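PDB 3PJY: hypothetical signal peptide protein from Sinorhizobium meliloti, which is of unknown function but belongs to the DUF192 family and may be a transcription regulator. Local coordinates for residues His20-Glu25 / Leu106-Gly111; Leu73-Ala76 / Thr80-Thr83. All blocks are in the same frame, centred on the assembly; numbering follows the deposited sequence.

Contact 1: residues His20-Glu25 / Leu106-Gly111; sequences HDLTVE and LELNAG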
loop_
_atom_site.group_PDB
_atom_site.type_symbol
_atom_site.label_atom_id
_atom_site.label_comp_id
_atom_site.label_asym_id
_atom_site.label_seq_id
_atom_site.Cartn_x
_atom_site.Cartn_y
_atom_site.Cartn_z
ATOM N N HIS B 20 4.150 -1.582 3.981
ATOM C CA HIS B 20 3.815 -2.321 2.769
ATOM C C HIS B 20 2.317 -2.545 2.655
ATOM O O HIS B 20 1.706 -3.079 3.549
ATOM C CB HIS B 20 4.510 -3.653 2.714
ATOM C CG HIS B 20 4.472 -4.278 1.351
ATOM N ND1 HIS B 20 5.480 -4.109 0.427
ATOM C CD2 HIS B 20 3.546 -5.089 0.768
ATOM C CE1 HIS B 20 5.157 -4.774 -0.677
ATOM N NE2 HIS B 20 3.999 -5.389 -0.480
ATOM N N ASP B 21 1.755 -2.152 1.530
ATOM C CA ASP B 21 0.343 -2.275 1.302
ATOM C C ASP B 21 -0.068 -3.613 0.718
ATOM O O ASP B 21 0.661 -4.217 -0.110
ATOM C CB ASP B 21 -0.154 -1.176 0.347
ATOM C CG ASP B 21 0.052 0.214 0.890
ATOM O OD1 ASP B 21 -0.162 0.480 2.091
ATOM O OD2 ASP B 21 0.390 1.092 0.100
ATOM N N LEU B 22 -1.244 -4.047 1.146
ATOM C CA LEU B 22 -1.896 -5.244 0.677
ATOM C C LEU B 22 -3.343 -4.951 0.359
ATOM O O LEU B 22 -3.961 -4.021 0.926
ATOM C CB LEU B 22 -1.853 -6.389 1.723
ATOM C CG LEU B 22 -0.506 -6.757 2.318
ATOM C CD1 LEU B 22 -0.678 -7.582 3.628
ATOM C CD2 LEU B 22 0.330 -7.511 1.285
ATOM N N THR B 23 -3.923 -5.781 -0.498
ATOM C CA THR B 23 -5.370 -5.759 -0.738
ATOM C C THR B 23 -5.893 -7.065 -0.178
ATOM O O THR B 23 -5.386 -8.132 -0.507
ATOM C CB THR B 23 -5.683 -5.735 -2.206
ATOM O OG1 THR B 23 -5.198 -4.513 -2.761
ATOM C CG2 THR B 23 -7.193 -5.771 -2.394
ATOM N N VAL B 24 -6.858 -6.972 0.709
ATOM C CA VAL B 24 -7.427 -8.138 1.339
ATOM C C VAL B 24 -8.915 -8.259 1.103
ATOM O O VAL B 24 -9.640 -7.245 1.063
ATOM C CB VAL B 24 -7.151 -8.195 2.848
ATOM C CG1 VAL B 24 -5.589 -8.309 3.056
ATOM C CG2 VAL B 24 -7.688 -7.013 3.613
ATOM N N GLU B 25 -9.368 -9.512 0.954
ATOM C CA GLU B 25 -10.781 -9.849 1.090
ATOM C C GLU B 25 -11.107 -10.051 2.542
ATOM O O GLU B 25 -10.341 -10.712 3.265
ATOM C CB GLU B 25 -11.069 -11.109 0.303
ATOM C CG GLU B 25 -11.061 -10.913 -1.184
ATOM C CD GLU B 25 -10.951 -12.269 -1.896
ATOM O OE1 GLU B 25 -9.869 -12.873 -1.846
ATOM O OE2 GLU B 25 -11.896 -12.697 -2.493
ATOM N N LEU B 106 -4.650 -12.913 9.349
ATOM C CA LEU B 106 -4.321 -12.566 7.944
ATOM C C LEU B 106 -3.656 -13.769 7.303
ATOM O O LEU B 106 -2.628 -14.243 7.802
ATOM C CB LEU B 106 -3.413 -11.323 7.898
ATOM C CG LEU B 106 -2.977 -10.853 6.529
ATOM C CD1 LEU B 106 -4.144 -10.523 5.621
ATOM C CD2 LEU B 106 -2.046 -9.664 6.708
ATOM N N GLU B 107 -4.238 -14.244 6.201
ATOM C CA GLU B 107 -3.597 -15.266 5.393
ATOM C C GLU B 107 -3.003 -14.655 4.127
ATOM O O GLU B 107 -3.670 -13.930 3.402
ATOM C CB GLU B 107 -4.558 -16.373 5.013
ATOM C CG GLU B 107 -4.889 -17.281 6.155
ATOM C CD GLU B 107 -5.809 -18.430 5.809
ATOM O OE1 GLU B 107 -6.458 -18.487 4.754
ATOM O OE2 GLU B 107 -5.913 -19.332 6.666
ATOM N N LEU B 108 -1.736 -14.941 3.893
ATOM C CA LEU B 108 -0.988 -14.469 2.746
ATOM C C LEU B 108 -0.332 -15.664 2.049
ATOM O O LEU B 108 -0.194 -16.748 2.641
ATOM C CB LEU B 108 0.113 -13.522 3.210
ATOM C CG LEU B 108 -0.356 -12.255 3.953
ATOM C CD1 LEU B 108 0.839 -11.526 4.576
ATOM C CD2 LEU B 108 -1.115 -11.370 3.010
ATOM N N ASN B 109 0.130 -15.477 0.817
ATOM C CA ASN B 109 0.893 -16.537 0.184
ATOM C C ASN B 109 2.079 -16.913 1.069
ATOM O O ASN B 109 2.751 -16.051 1.658
ATOM C CB ASN B 109 1.427 -16.114 -1.161
ATOM C CG ASN B 109 0.389 -16.158 -2.247
ATOM O OD1 ASN B 109 0.007 -17.241 -2.710
ATOM N ND2 ASN B 109 -0.036 -14.986 -2.705
ATOM N N ALA B 110 2.394 -18.193 1.158
ATOM C CA ALA B 110 3.604 -18.594 1.880
ATOM C C ALA B 110 4.827 -17.884 1.350
ATOM O O ALA B 110 4.998 -17.710 0.122
ATOM C CB ALA B 110 3.793 -20.142 1.856
ATOM N N GLY B 111 5.686 -17.453 2.266
ATOM C CA GLY B 111 6.888 -16.704 1.914
ATOM C C GLY B 111 6.712 -15.202 1.994
ATOM O O GLY B 111 7.697 -14.460 1.909
#
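Leu-106 meets strand 19-27 with both of its methyl branches, one for each of the two inward-pointing residues there. Its CA-CB bond does not aim at that strand, but CG stands anti to the backbone N (chi1 179°), and this extended start carries the branch end across. CD1 presses on Val-24 CG1 at 3.7 Å, the two side chains meeting at about a right angle. CD2 turns to the residue two places back on the same face and touches Leu-22 CD1 at 4.0 Å, the forked ends passing at a slant. Val-24 suits its place because it is short and broad: its strand brings CB toward Leu-106, and one methyl is enough to meet the longer leucine. The two strands share no hydrogen bond. In the mixed sheet strand 47-53 runs between them, antiparallel to 102-109 and parallel to 19-27; the two short segments come no closer than 9.0 Å axis to axis, and their directions differ by 120°. A contact between strands two places apart is made by side chains alone, on the face where Leu-22 and Val-24 lie, and Val-24 also touches Leu-50 of the intervening strand. The other face of 20-25 is polar: Asp-21 OD2 hydrogen-bonds His-47 NE2 and Thr-23 OG1 of the second subunit. Two residues further on, Leu-108 approaches Leu-22 tip to tip, its CD2 lying 3.9 Å from Leu-22 CD1. That single methyl of Leu-22 therefore sits against both leucines, which are long enough to meet it across this gap with their branch ends. At Asn-109 the strand ends, ND2 bonding Met-43 O and the carbonyl O bonding Thr-112 OG1. Gly-111 then takes the N-cap position before helix 112-116, with a positive phi of 95° that glycine adopts without strain.

Contact 2: residues Leu73-Ala76 / Thr80-Thr83; sequences LFIA and TIRT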
loop_
_atom_site.group_PDB
_atom_site.type_symbol
_atom_site.label_atom_id
_atom_site.label_comp_id
_atom_site.label_asym_id
_atom_site.label_seq_id
_atom_site.Cartn_x
_atom_site.Cartn_y
_atom_site.Cartn_z
ATOM N N LEU B 73 -0.941 -14.936 10.012
ATOM C CA LEU B 73 -0.574 -13.948 11.012
ATOM C C LEU B 73 -1.781 -13.779 11.957
ATOM O O LEU B 73 -2.870 -13.486 11.500
ATOM C CB LEU B 73 -0.200 -12.603 10.403
ATOM C CG LEU B 73 0.974 -12.554 9.418
ATOM C CD1 LEU B 73 0.663 -13.205 8.069
ATOM C CD2 LEU B 73 1.335 -11.094 9.161
ATOM N N PHE B 74 -1.558 -14.011 13.248
ATOM C CA PHE B 74 -2.582 -13.913 14.305
ATOM C C PHE B 74 -2.476 -12.554 14.938
ATOM O O PHE B 74 -1.413 -12.206 15.435
ATOM C CB PHE B 74 -2.314 -15.024 15.305
ATOM C CG PHE B 74 -2.568 -16.404 14.736
ATOM C CD1 PHE B 74 -3.838 -16.963 14.790
ATOM C CD2 PHE B 74 -1.568 -17.134 14.177
ATOM C CE1 PHE B 74 -4.082 -18.214 14.285
ATOM C CE2 PHE B 74 -1.820 -18.385 13.643
ATOM C CZ PHE B 74 -3.097 -18.915 13.694
ATOM N N ILE B 75 -3.543 -11.775 14.896
ATOM C CA ILE B 75 -3.493 -10.350 15.097
ATOM C C ILE B 75 -4.450 -9.884 16.178
ATOM O O ILE B 75 -5.635 -10.246 16.171
ATOM C CB ILE B 75 -3.763 -9.598 13.756
ATOM C CG1 ILE B 75 -2.668 -9.975 12.711
ATOM C CG2 ILE B 75 -3.831 -8.086 13.946
ATOM C CD1 ILE B 75 -3.019 -9.502 11.287
ATOM N N ALA B 76 -3.947 -9.051 17.071
ATOM C CA ALA B 76 -4.776 -8.506 18.163
ATOM C C ALA B 76 -5.728 -7.429 17.650
ATOM O O ALA B 76 -5.572 -6.922 16.554
ATOM C CB ALA B 76 -3.855 -7.948 19.249
ATOM N N THR B 80 -1.680 -5.450 16.451
ATOM C CA THR B 80 -0.400 -6.097 16.735
ATOM C C THR B 80 -0.391 -7.542 16.284
ATOM O O THR B 80 -1.314 -8.329 16.600
ATOM C CB THR B 80 -0.033 -6.025 18.232
ATOM O OG1 THR B 80 -0.016 -4.664 18.651
ATOM C CG2 THR B 80 1.333 -6.571 18.464
ATOM N N ILE B 81 0.632 -7.909 15.529
ATOM C CA ILE B 81 0.832 -9.282 15.154
ATOM C C ILE B 81 1.424 -10.021 16.350
ATOM O O ILE B 81 2.563 -9.766 16.756
ATOM C CB ILE B 81 1.738 -9.393 13.927
ATOM C CG1 ILE B 81 1.130 -8.679 12.735
ATOM C CG2 ILE B 81 2.021 -10.840 13.619
ATOM C CD1 ILE B 81 2.174 -8.253 11.668
ATOM N N ARG B 82 0.649 -10.950 16.902
ATOM C CA ARG B 82 1.033 -11.685 18.114
ATOM C C ARG B 82 1.894 -12.871 17.785
ATOM O O ARG B 82 2.936 -13.059 18.431
ATOM C CB ARG B 82 -0.204 -12.144 18.901
ATOM C CG ARG B 82 -1.090 -11.002 19.326
ATOM C CD ARG B 82 -0.458 -10.135 20.376
ATOM N NE ARG B 82 0.011 -10.940 21.495
ATOM C CZ ARG B 82 0.867 -10.522 22.428
ATOM N NH1 ARG B 82 1.353 -9.279 22.411
ATOM N NH2 ARG B 82 1.222 -11.355 23.403
ATOM N N THR B 83 1.459 -13.684 16.831
ATOM C CA THR B 83 2.216 -14.823 16.399
ATOM C C THR B 83 2.041 -15.016 14.891
ATOM O O THR B 83 1.063 -14.538 14.291
ATOM C CB THR B 83 1.818 -16.119 17.116
ATOM O OG1 THR B 83 0.477 -16.415 16.849
ATOM C CG2 THR B 83 1.955 -15.983 18.635
#
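Phe-74 is bonded to the returning strand through both its backbone N and its backbone O. Phe-74 N gives a hydrogen bond to Thr-83 O (2.9 Å), and Phe-74 O receives Arg-82 N at 2.8 Å. Nearer the turn, Ala-76 N donates to Thr-80 O at 2.8 Å. That same oxygen has a second, weaker visitor, a CA-H...O contact from Ile-75 CA at 3.3 Å. These bonds close the beta hairpin of strands 70-75 and 81-88, and they do so around a classic beta bulge: Arg-82 and Thr-83 together face the one residue Phe-74, Arg-82 with a nearly helical psi of -50°. The register therefore slips by one between the Phe-74/Thr-83 pair, which is hydrogen-bonded, and the Ile-75/Ile-81 pair, which is not. Apolar packing fills the face that carries the isoleucines. Ile-75 and Ile-81 lie side by side and point the same way, CG1 to CG1 at 4.0 Å, while CD1 of Ile-81 reaches on to Leu-73 CD2 at 3.9 Å. Beta-branched residues suit an extended backbone, and Ile-75 also packs on Leu-106. The other face mixes aromatic and polar groups. The side chain of Phe-74 packs on Val-102 and Val-105 of strand 102-109, where a large apolar group fits. With chi1 at 61°, Thr-83 OG1 sits between its own backbone N and carbonyl carbon and is brought to 3.4 Å from Phe-74 CD2, oblique to the ring, while Thr-83 O lies in the ring plane at its edge. At the turn end, the aliphatic stem of Arg-82 rests its CG 4.1 Å from Ala-76 CB; the chain then bends away, and NH2 forms a salt bridge with Glu-100. Thr-80 OG1 is hydrogen-bonded to Asp-78 OD1 within the turn.

In the fold
Contact 1 is wholly buried and consists of methyl groups meeting between strands that are not sheet neighbours; contact 2 is only partly buried, and three backbone hydrogen bonds join its adjacent strands, with side chains of mixed polarity added. They lie in one sheet, their centres about 13 Å apart, and join where strands 102-109 and 70-75 run next to each other. Leu-106 N is probably hydrogen-bonded to Leu-73 O, Leu-106 CB packs on Ile-75 CD1, and Leu-108 CD1 packs on Leu-73 CD1. The leucines of contact 1 thus continue the apolar face of the hairpin, whose 81-88 strand is outermost in the sheet within this chain.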